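Local atomic coordinates of maternal effect protein oskar (Drosophila melanogaster, PDB entry 5A4A), a protein that induces germ plasm formation in the fly and, through this SGNH hydrolase-like OSK domain, probably binds RNA. Residues L122-N127 and D171-S176. Residues are numbered along the deposited sequence; the frame is centred on the assembly and turned at random.
Sequences LAPLGN and DCFQAS. With SO4 (sulfate ion), chain C; SO4 (sulfate ion), chain B.
A single aromatic ring, that of F173, makes the whole contact with 122-127, and what it meets is mostly backbone. Its CZ edge approaches the carbonyl of P124, CZ lying 3.7 Å from P124 O near the ring plane, while G126 CA sits over one face. The P124 ring adds an apolar touch, CG to F173 CZ at 4.3 Å. The CA–CB bond of F173 already points at 122-127, and its CG lies anti to its own carbonyl carbon (chi1 -72°). Glycine suits position 126, since a side-chain carbon there would collide with the ring.

Beyond F173 the chain grips two sulfates, probably from the crystallisation liquor. A175 N donates to O3 of the chain C sulfate at 2.9 Å and S176 N to its O4, whereas the extended Q174 reaches the chain B sulfate, NE2 to O4 at 2.8 Å and almost straight (178°). With an alanine here the amide is gone, and the chain B sulfate would probably be held less firmly. The side chains of R178 and R195 and the backbone N of K192 also bond to sulfates, consistent with a surface able to take RNA phosphates.

W190 meets F173 roughly perpendicular. L125 packs on helices 87-91 and 132-148, C172 on helix 192-204.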
loop_
_atom_site.group_PDB
_atom_site.type_symbol
_atom_site.label_atom_id
_atom_site.label_comp_id
_atom_site.label_asym_id
_atom_site.label_seq_id
_atom_site.Cartn_x
_atom_site.Cartn_y
_atom_site.Cartn_z
ATOM N N LEU A 122 -8.210 0.259 1.504
ATOM C CA LEU A 122 -7.900 0.610 0.112
ATOM C C LEU A 122 -8.743 1.772 -0.384
ATOM O O LEU A 122 -9.959 1.775 -0.231
ATOM C CB LEU A 122 -8.110 -0.583 -0.811
ATOM C CG LEU A 122 -7.337 -1.851 -0.459
ATOM C CD1 LEU A 122 -7.465 -2.875 -1.587
ATOM C CD2 LEU A 122 -5.871 -1.499 -0.204
ATOM N N ALA A 123 -8.086 2.753 -0.991
ATOM C CA ALA A 123 -8.789 3.801 -1.723
ATOM C C ALA A 123 -9.545 3.189 -2.900
ATOM O O ALA A 123 -9.152 2.147 -3.425
ATOM C CB ALA A 123 -7.788 4.860 -2.225
ATOM N N PRO A 124 -10.644 3.832 -3.317
ATOM C CA PRO A 124 -11.324 3.379 -4.533
ATOM C C PRO A 124 -10.348 3.446 -5.711
ATOM O O PRO A 124 -9.491 4.329 -5.739
ATOM C CB PRO A 124 -12.441 4.413 -4.715
ATOM C CG PRO A 124 -11.975 5.623 -3.936
ATOM C CD PRO A 124 -11.240 5.061 -2.764
ATOM N N LEU A 125 -10.460 2.510 -6.643
ATOM C CA LEU A 125 -9.677 2.555 -7.876
ATOM C C LEU A 125 -10.487 3.354 -8.888
ATOM O O LEU A 125 -11.468 2.856 -9.457
ATOM C CB LEU A 125 -9.395 1.135 -8.375
ATOM C CG LEU A 125 -8.566 0.291 -7.401
ATOM C CD1 LEU A 125 -8.494 -1.165 -7.847
ATOM C CD2 LEU A 125 -7.161 0.871 -7.248
ATOM N N GLY A 126 -10.093 4.610 -9.082
ATOM C CA GLY A 126 -10.915 5.565 -9.806
ATOM C C GLY A 126 -11.248 5.211 -11.245
ATOM O O GLY A 126 -12.346 5.516 -11.719
ATOM N N ASN A 127 -10.322 4.563 -11.942
ATOM C CA ASN A 127 -10.585 4.185 -13.334
ATOM C C ASN A 127 -11.398 2.898 -13.484
ATOM O O ASN A 127 -11.768 2.519 -14.594
ATOM C CB ASN A 127 -9.288 4.107 -14.154
ATOM C CG ASN A 127 -8.226 3.226 -13.506
ATOM O OD1 ASN A 127 -8.168 3.092 -12.287
ATOM N ND2 ASN A 127 -7.369 2.637 -14.332
ATOM N N ASP A 171 -12.806 14.663 -8.524
ATOM C CA ASP A 171 -12.019 15.873 -8.314
ATOM C C ASP A 171 -10.786 15.619 -7.430
ATOM O O ASP A 171 -9.974 16.519 -7.206
ATOM C CB ASP A 171 -12.887 17.021 -7.776
ATOM C CG ASP A 171 -13.279 16.837 -6.325
ATOM O OD1 ASP A 171 -13.292 15.686 -5.839
ATOM O OD2 ASP A 171 -13.580 17.857 -5.669
ATOM N N CYS A 172 -10.645 14.387 -6.950
ATOM C CA CYS A 172 -9.471 13.982 -6.172
ATOM C C CYS A 172 -8.526 13.093 -6.979
ATOM O O CYS A 172 -7.543 12.572 -6.438
ATOM C CB CYS A 172 -9.906 13.228 -4.922
ATOM S SG CYS A 172 -10.757 14.256 -3.706
ATOM N N PHE A 173 -8.833 12.899 -8.257
ATOM C CA PHE A 173 -8.020 12.043 -9.112
ATOM C C PHE A 173 -7.541 12.815 -10.319
ATOM O O PHE A 173 -8.149 13.812 -10.715
ATOM C CB PHE A 173 -8.810 10.811 -9.567
ATOM C CG PHE A 173 -9.043 9.812 -8.478
ATOM C CD1 PHE A 173 -10.003 10.040 -7.499
ATOM C CD2 PHE A 173 -8.291 8.647 -8.428
ATOM C CE1 PHE A 173 -10.205 9.123 -6.480
ATOM C CE2 PHE A 173 -8.483 7.727 -7.432
ATOM C CZ PHE A 173 -9.450 7.958 -6.446
ATOM N N GLN A 174 -6.448 12.337 -10.898
ATOM C CA GLN A 174 -5.921 12.877 -12.148
ATOM C C GLN A 174 -6.873 12.563 -13.301
ATOM O O GLN A 174 -7.771 11.735 -13.156
ATOM C CB GLN A 174 -4.520 12.315 -12.391
ATOM C CG GLN A 174 -3.500 12.870 -11.388
ATOM C CD GLN A 174 -2.096 12.338 -11.582
ATOM O OE1 GLN A 174 -1.883 11.321 -12.247
ATOM N NE2 GLN A 174 -1.126 13.019 -10.983
ATOM N N ALA A 175 -6.676 13.225 -14.437
ATOM C CA ALA A 175 -7.595 13.113 -15.573
ATOM C C ALA A 175 -7.433 11.817 -16.361
ATOM O O ALA A 175 -8.417 11.263 -16.858
ATOM C CB ALA A 175 -7.440 14.315 -16.504
ATOM N N SER A 176 -6.196 11.334 -16.460
ATOM C CA SER A 176 -5.884 10.183 -17.300
ATOM C C SER A 176 -5.058 9.144 -16.561
ATOM O O SER A 176 -4.259 9.485 -15.697
ATOM C CB SER A 176 -5.105 10.626 -18.547
ATOM O OG SER A 176 -5.773 11.666 -19.241
HETATM S S SO4 C . -3.446 14.525 -15.497
HETATM O O1 SO4 C . -3.307 15.426 -16.633
HETATM O O2 SO4 C . -2.169 14.437 -14.779
HETATM O O3 SO4 C . -4.469 15.073 -14.601
HETATM O O4 SO4 C . -3.812 13.190 -15.972
HETATM S S SO4 B . -1.510 16.763 -9.688
HETATM O O1 SO4 B . -1.456 17.059 -11.115
HETATM O O2 SO4 B . -0.235 17.077 -9.059
HETATM O O3 SO4 B . -2.549 17.575 -9.057
HETATM O O4 SO4 B . -1.785 15.341 -9.534
#